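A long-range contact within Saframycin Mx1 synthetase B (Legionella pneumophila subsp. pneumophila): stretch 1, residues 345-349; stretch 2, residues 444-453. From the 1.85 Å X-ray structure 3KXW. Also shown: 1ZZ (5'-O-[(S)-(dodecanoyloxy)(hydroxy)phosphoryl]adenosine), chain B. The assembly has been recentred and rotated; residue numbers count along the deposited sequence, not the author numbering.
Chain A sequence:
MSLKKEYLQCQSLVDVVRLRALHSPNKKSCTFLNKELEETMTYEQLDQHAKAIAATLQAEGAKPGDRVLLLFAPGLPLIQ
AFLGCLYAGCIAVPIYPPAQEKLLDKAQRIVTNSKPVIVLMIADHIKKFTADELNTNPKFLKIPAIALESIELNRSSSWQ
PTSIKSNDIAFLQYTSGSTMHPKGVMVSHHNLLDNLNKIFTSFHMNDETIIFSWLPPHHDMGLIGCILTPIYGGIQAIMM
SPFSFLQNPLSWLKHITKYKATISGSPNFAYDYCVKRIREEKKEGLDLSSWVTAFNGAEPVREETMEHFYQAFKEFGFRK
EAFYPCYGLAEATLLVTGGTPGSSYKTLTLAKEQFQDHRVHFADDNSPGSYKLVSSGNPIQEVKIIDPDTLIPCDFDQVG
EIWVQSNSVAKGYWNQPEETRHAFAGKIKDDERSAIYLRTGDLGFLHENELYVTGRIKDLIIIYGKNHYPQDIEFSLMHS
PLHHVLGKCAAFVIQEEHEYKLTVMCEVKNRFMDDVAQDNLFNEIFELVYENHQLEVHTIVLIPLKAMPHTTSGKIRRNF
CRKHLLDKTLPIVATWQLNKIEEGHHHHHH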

ATOM      1  N   TYR A 345      -0.961 -17.317 -13.730  1.00 19.42           N
ATOM      2  CA  TYR A 345      -1.593 -16.095 -14.210  1.00 20.03           C
ATOM      3  C   TYR A 345      -1.431 -15.949 -15.731  1.00 20.25           C
ATOM      4  O   TYR A 345      -0.458 -16.435 -16.317  1.00 20.06           O
ATOM      5  CB  TYR A 345      -1.047 -14.859 -13.478  1.00 16.86           C
ATOM      6  CG  TYR A 345       0.430 -14.615 -13.707  1.00 17.43           C
ATOM      7  CD1 TYR A 345       0.874 -13.972 -14.848  1.00 16.67           C
ATOM      8  CD2 TYR A 345       1.376 -15.019 -12.769  1.00 16.94           C
ATOM      9  CE1 TYR A 345       2.238 -13.755 -15.062  1.00 18.25           C
ATOM     10  CE2 TYR A 345       2.727 -14.792 -12.966  1.00 16.11           C
ATOM     11  CZ  TYR A 345       3.151 -14.173 -14.109  1.00 17.78           C
ATOM     12  OH  TYR A 345       4.497 -13.966 -14.312  1.00 17.52           O
ATOM     13  N   LYS A 346      -2.384 -15.275 -16.360  1.00 18.70           N
ATOM     14  CA  LYS A 346      -2.346 -15.084 -17.803  1.00 20.40           C
ATOM     15  C   LYS A 346      -1.639 -13.804 -18.224  1.00 19.78           C
ATOM     16  O   LYS A 346      -1.586 -12.835 -17.469  1.00 17.35           O
ATOM     17  CB  LYS A 346      -3.770 -15.115 -18.368  1.00 21.44           C
ATOM     18  CG  LYS A 346      -4.508 -16.433 -18.047  1.00 22.40           C
ATOM     19  CD  LYS A 346      -5.895 -16.430 -18.659  1.00 28.19           C
ATOM     20  CE  LYS A 346      -6.654 -17.716 -18.360  1.00 31.58           C
ATOM     21  NZ  LYS A 346      -7.004 -17.814 -16.902  1.00 29.51           N
ATOM     22  N   THR A 347      -1.087 -13.813 -19.433  1.00 20.10           N
ATOM     23  CA  THR A 347      -0.509 -12.618 -20.025  1.00 19.37           C
ATOM     24  C   THR A 347      -1.038 -12.429 -21.445  1.00 20.78           C
ATOM     25  O   THR A 347      -1.535 -13.372 -22.066  1.00 20.28           O
ATOM     26  CB  THR A 347       1.053 -12.623 -20.023  1.00 23.13           C
ATOM     27  OG1 THR A 347       1.555 -13.611 -20.933  1.00 23.42           O
ATOM     28  CG2 THR A 347       1.602 -12.892 -18.617  1.00 19.37           C
ATOM     29  N   LEU A 348      -0.963 -11.201 -21.941  1.00 18.51           N
ATOM     30  CA  LEU A 348      -1.256 -10.927 -23.351  1.00 21.20           C
ATOM     31  C   LEU A 348      -0.120 -10.155 -23.984  1.00 22.60           C
ATOM     32  O   LEU A 348       0.572  -9.391 -23.316  1.00 22.59           O
ATOM     33  CB  LEU A 348      -2.538 -10.123 -23.488  1.00 19.05           C
ATOM     34  CG  LEU A 348      -3.830 -10.874 -23.191  1.00 19.86           C
ATOM     35  CD1 LEU A 348      -4.969  -9.852 -23.110  1.00 19.08           C
ATOM     36  CD2 LEU A 348      -4.067 -11.935 -24.264  1.00 22.14           C
ATOM     37  N   THR A 349       0.081 -10.357 -25.280  1.00 22.90           N
ATOM     38  CA  THR A 349       1.139  -9.662 -25.982  1.00 22.79           C
ATOM     39  C   THR A 349       0.524  -8.631 -26.893  1.00 24.80           C
ATOM     40  O   THR A 349      -0.239  -8.970 -27.800  1.00 23.35           O
ATOM     41  CB  THR A 349       1.992 -10.625 -26.814  1.00 27.54           C
ATOM     42  OG1 THR A 349       2.507 -11.662 -25.966  1.00 28.58           O
ATOM     43  CG2 THR A 349       3.139  -9.877 -27.469  1.00 29.62           C
ATOM     44  N   GLY A 444      -8.185   0.245 -18.577  1.00 14.16           N
ATOM     45  CA  GLY A 444      -7.866  -1.146 -18.849  1.00 15.85           C
ATOM     46  C   GLY A 444      -8.903  -1.742 -19.778  1.00 16.03           C
ATOM     47  O   GLY A 444      -9.758  -1.048 -20.310  1.00 15.11           O
ATOM     48  N   PHE A 445      -8.835  -3.052 -19.926  1.00 16.27           N
ATOM     49  CA  PHE A 445      -9.770  -3.754 -20.761  1.00 17.89           C
ATOM     50  C   PHE A 445     -10.024  -5.146 -20.218  1.00 15.88           C
ATOM     51  O   PHE A 445      -9.206  -5.696 -19.503  1.00 16.32           O
ATOM     52  CB  PHE A 445      -9.253  -3.799 -22.209  1.00 15.94           C
ATOM     53  CG  PHE A 445      -7.960  -4.578 -22.394  1.00 16.39           C
ATOM     54  CD1 PHE A 445      -7.979  -5.919 -22.757  1.00 18.37           C
ATOM     55  CD2 PHE A 445      -6.735  -3.953 -22.242  1.00 15.46           C
ATOM     56  CE1 PHE A 445      -6.785  -6.640 -22.954  1.00 16.76           C
ATOM     57  CE2 PHE A 445      -5.544  -4.658 -22.422  1.00 16.58           C
ATOM     58  CZ  PHE A 445      -5.578  -6.009 -22.789  1.00 17.37           C
ATOM     59  N   LEU A 446     -11.176  -5.704 -20.569  1.00 16.79           N
ATOM     60  CA  LEU A 446     -11.517  -7.076 -20.214  1.00 16.60           C
ATOM     61  C   LEU A 446     -11.262  -7.979 -21.415  1.00 18.69           C
ATOM     62  O   LEU A 446     -11.643  -7.654 -22.545  1.00 18.75           O
ATOM     63  CB  LEU A 446     -12.988  -7.168 -19.818  1.00 16.65           C
ATOM     64  CG  LEU A 446     -13.301  -6.622 -18.403  1.00 16.38           C
ATOM     65  CD1 LEU A 446     -14.805  -6.463 -18.142  1.00 16.55           C
ATOM     66  CD2 LEU A 446     -12.691  -7.521 -17.336  1.00 16.47           C
ATOM     67  N   HIS A 447     -10.632  -9.112 -21.153  1.00 16.66           N
ATOM     68  CA  HIS A 447     -10.396 -10.110 -22.179  1.00 19.72           C
ATOM     69  C   HIS A 447     -10.671 -11.490 -21.594  1.00 17.82           C
ATOM     70  O   HIS A 447      -9.998 -11.920 -20.658  1.00 19.23           O
ATOM     71  CB  HIS A 447      -8.954  -9.999 -22.675  1.00 19.35           C
ATOM     72  CG  HIS A 447      -8.591 -11.017 -23.716  1.00 20.76           C
ATOM     73  ND1 HIS A 447      -8.799 -10.807 -25.062  1.00 21.64           N
ATOM     74  CD2 HIS A 447      -8.021 -12.241 -23.611  1.00 23.25           C
ATOM     75  CE1 HIS A 447      -8.389 -11.864 -25.741  1.00 23.57           C
ATOM     76  NE2 HIS A 447      -7.910 -12.749 -24.884  1.00 23.41           N
ATOM     77  N   GLU A 448     -11.665 -12.189 -22.126  1.00 20.64           N
ATOM     78  CA  GLU A 448     -12.033 -13.507 -21.584  1.00 20.43           C
ATOM     79  C   GLU A 448     -12.208 -13.457 -20.065  1.00 18.61           C
ATOM     80  O   GLU A 448     -11.703 -14.305 -19.303  1.00 19.30           O
ATOM     81  CB  GLU A 448     -11.014 -14.549 -22.019  1.00 23.50           C
ATOM     82  CG  GLU A 448     -10.804 -14.451 -23.523  1.00 25.70           C
ATOM     83  CD  GLU A 448     -10.032 -15.598 -24.115  1.00 30.15           C
ATOM     84  OE1 GLU A 448      -9.338 -16.316 -23.370  1.00 31.18           O
ATOM     85  OE2 GLU A 448     -10.110 -15.766 -25.356  1.00 34.89           O
ATOM     86  N   ASN A 449     -12.959 -12.436 -19.666  1.00 19.93           N
ATOM     87  CA  ASN A 449     -13.334 -12.159 -18.290  1.00 19.36           C
ATOM     88  C   ASN A 449     -12.157 -11.954 -17.356  1.00 20.43           C
ATOM     89  O   ASN A 449     -12.248 -12.241 -16.164  1.00 19.44           O
ATOM     90  CB  ASN A 449     -14.295 -13.212 -17.739  1.00 22.71           C
ATOM     91  CG  ASN A 449     -15.052 -12.715 -16.501  1.00 23.03           C
ATOM     92  OD1 ASN A 449     -15.497 -11.561 -16.444  1.00 23.59           O
ATOM     93  ND2 ASN A 449     -15.195 -13.582 -15.512  1.00 21.08           N
ATOM     94  N   GLU A 450     -11.044 -11.469 -17.897  1.00 18.86           N
ATOM     95  CA  GLU A 450      -9.953 -11.049 -17.030  1.00 19.13           C
ATOM     96  C   GLU A 450      -9.571  -9.610 -17.300  1.00 18.47           C
ATOM     97  O   GLU A 450      -9.629  -9.138 -18.444  1.00 16.92           O
ATOM     98  CB  GLU A 450      -8.772 -12.004 -17.140  1.00 20.56           C
ATOM     99  CG  GLU A 450      -9.185 -13.397 -16.663  1.00 20.76           C
ATOM    100  CD  GLU A 450      -8.039 -14.314 -16.378  1.00 22.13           C
ATOM    101  OE1 GLU A 450      -6.916 -13.822 -16.183  1.00 22.95           O
ATOM    102  OE2 GLU A 450      -8.279 -15.533 -16.316  1.00 23.18           O
ATOM    103  N   LEU A 451      -9.182  -8.910 -16.239  1.00 16.02           N
ATOM    104  CA  LEU A 451      -8.938  -7.481 -16.344  1.00 15.25           C
ATOM    105  C   LEU A 451      -7.458  -7.230 -16.577  1.00 15.59           C
ATOM    106  O   LEU A 451      -6.616  -7.691 -15.804  1.00 15.81           O
ATOM    107  CB  LEU A 451      -9.394  -6.772 -15.059  1.00 13.49           C
ATOM    108  CG  LEU A 451      -9.035  -5.286 -15.045  1.00 15.10           C
ATOM    109  CD1 LEU A 451      -9.858  -4.528 -16.088  1.00 14.17           C
ATOM    110  CD2 LEU A 451      -9.259  -4.713 -13.659  1.00 13.26           C
ATOM    111  N   TYR A 452      -7.165  -6.476 -17.634  1.00 15.72           N
ATOM    112  CA  TYR A 452      -5.827  -6.031 -17.969  1.00 15.68           C
ATOM    113  C   TYR A 452      -5.752  -4.525 -17.747  1.00 17.10           C
ATOM    114  O   TYR A 452      -6.373  -3.755 -18.468  1.00 15.32           O
ATOM    115  CB  TYR A 452      -5.484  -6.421 -19.414  1.00 17.41           C
ATOM    116  CG  TYR A 452      -5.357  -7.923 -19.550  1.00 16.94           C
ATOM    117  CD1 TYR A 452      -4.122  -8.538 -19.487  1.00 17.92           C
ATOM    118  CD2 TYR A 452      -6.484  -8.725 -19.700  1.00 17.29           C
ATOM    119  CE1 TYR A 452      -4.003  -9.911 -19.595  1.00 18.14           C
ATOM    120  CE2 TYR A 452      -6.377 -10.108 -19.799  1.00 17.21           C
ATOM    121  CZ  TYR A 452      -5.128 -10.684 -19.735  1.00 19.31           C
ATOM    122  OH  TYR A 452      -4.992 -12.056 -19.835  1.00 21.44           O
ATOM    123  N   VAL A 453      -5.049  -4.114 -16.695  1.00 17.07           N
ATOM    124  CA  VAL A 453      -4.892  -2.692 -16.399  1.00 16.01           C
ATOM    125  C   VAL A 453      -3.815  -2.089 -17.313  1.00 18.03           C
ATOM    126  O   VAL A 453      -2.714  -2.619 -17.425  1.00 17.54           O
ATOM    127  CB  VAL A 453      -4.548  -2.462 -14.907  1.00 16.11           C
ATOM    128  CG1 VAL A 453      -4.392  -0.967 -14.607  1.00 18.77           C
ATOM    129  CG2 VAL A 453      -5.602  -3.089 -14.020  1.00 15.78           C
TER
HETATM  130  P   1ZZ B 589      -4.712   2.533  -3.328  1.00 27.29           P
HETATM  131  C1  1ZZ B 589      -4.405 -11.051   2.093  1.00 19.84           C
HETATM  132  N1  1ZZ B 589      -3.217  -0.322  -8.889  1.00 20.73           N
HETATM  133  O1  1ZZ B 589      -3.303  -0.285  -4.156  1.00 26.48           O
HETATM  134  C2  1ZZ B 589      -3.924 -10.012   1.073  1.00 15.74           C
HETATM  135  N2  1ZZ B 589      -3.528  -2.478  -8.383  1.00 16.13           N
HETATM  136  O2  1ZZ B 589      -4.839   0.938  -2.873  1.00 30.34           O
HETATM  137  C3  1ZZ B 589      -5.036  -9.605   0.097  1.00 16.89           C
HETATM  138  N3  1ZZ B 589      -2.317  -0.658 -11.329  1.00 19.79           N
HETATM  139  O3  1ZZ B 589      -5.985   3.187  -3.103  1.00 24.51           O
HETATM  140  C4  1ZZ B 589      -4.687  -8.287  -0.609  1.00 16.04           C
HETATM  141  N4  1ZZ B 589      -2.187  -2.995 -11.903  1.00 18.51           N
HETATM  142  O4  1ZZ B 589      -3.552   3.213  -2.435  1.00 35.96           O
HETATM  143  C5  1ZZ B 589      -5.508  -8.057  -1.889  1.00 16.60           C
HETATM  144  N5  1ZZ B 589      -2.883  -4.752 -10.530  1.00 15.58           N
HETATM  145  O5  1ZZ B 589      -4.247   2.671  -4.923  1.00 25.13           O
HETATM  146  C6  1ZZ B 589      -4.989  -6.783  -2.571  1.00 17.21           C
HETATM  147  O6  1ZZ B 589      -3.220   1.634  -7.362  1.00 23.97           O
HETATM  148  C7  1ZZ B 589      -5.479  -6.329  -3.968  1.00 15.61           C
HETATM  149  O7  1ZZ B 589      -4.121   2.696  -9.918  1.00 23.57           O
HETATM  150  C8  1ZZ B 589      -4.809  -5.120  -4.650  1.00 15.64           C
HETATM  151  O8  1ZZ B 589      -6.203   2.819  -8.582  1.00 20.22           O
HETATM  152  C9  1ZZ B 589      -5.436  -3.826  -4.106  1.00 17.50           C
HETATM  153  C10 1ZZ B 589      -4.483  -2.606  -4.110  1.00 18.02           C
HETATM  154  C11 1ZZ B 589      -5.151  -1.468  -3.287  1.00 20.47           C
HETATM  155  C12 1ZZ B 589      -4.641  -0.114  -3.815  1.00 25.25           C
HETATM  156  C13 1ZZ B 589      -4.961   2.017  -5.949  1.00 26.53           C
HETATM  157  C14 1ZZ B 589      -4.350   2.261  -7.183  1.00 23.64           C
HETATM  158  C15 1ZZ B 589      -5.261   1.886  -8.409  1.00 20.57           C
HETATM  159  C16 1ZZ B 589      -4.423   1.746  -9.420  1.00 24.15           C
HETATM  160  C17 1ZZ B 589      -3.329   1.061  -8.758  1.00 22.07           C
HETATM  161  C18 1ZZ B 589      -3.647  -1.298  -7.902  1.00 19.13           C
HETATM  162  C19 1ZZ B 589      -2.950  -2.328  -9.753  1.00 18.63           C
HETATM  163  C20 1ZZ B 589      -2.824  -1.067 -10.047  1.00 18.59           C
HETATM  164  C21 1ZZ B 589      -1.969  -1.567 -12.207  1.00 18.74           C
HETATM  165  C22 1ZZ B 589      -2.629  -3.362 -10.812  1.00 17.34           C
HETATM  166  O   HOH W   1      -4.744 -14.831 -14.859  1.00 19.77           O

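The two stretches lie at least 97 residues apart in sequence wherever they touch, and they bury 320 Å² between them. Stretch 2 is a β-hairpin. Backbone hydrogen bonds pair Phe 445 with Tyr 452 and His 447 with Glu 450, in both directions, and a type I' turn runs from His 447 to Glu 450. No backbone hydrogen bond joins stretch 1 to the hairpin. The contact is made largely by side chains.

The polar part centres on Lys 346. Lys 346 NZ forms a salt bridge with Glu 450 OE2 at 2.7 Å. This pair is also a hydrogen bond, donated by the lysine. The lysine side chain is extended through chi2 and chi3, which carries the ammonium group out to the carboxylate. One water adds a second link between the same residues. It accepts from Lys 346 N at 2.8 Å and donates to Glu 450 OE1 at 2.7 Å. Both carboxylate oxygens of Glu 450 are therefore engaged with Lys 346, one directly and one through water.

The apolar part centres on Leu 348, which has the largest area covered by the other stretch. Its CD1 methyl meets three aromatic rings. Leu 348 CD1 sits over a face of the Tyr 452 ring, 3.5 Å from its centroid and 13° off the normal, a well-centred CH-pi contact. Leu 348 CD1 also lies over a face of the His 447 ring, 4.1 Å from its centroid and 26° off the normal. Phe 445 is met at its edge instead, with Leu 348 CD1 3.7 Å from Phe 445 CE1.

Tyr 452 also reaches the lysine. Tyr 452 OH lies 3.6 Å from Lys 346 CB, a van der Waals contact. Tyr 452 thus meets Lys 346 through its hydroxyl and Leu 348 over its ring face. Thr 347, between them, points its CB away from the hairpin and contributes little.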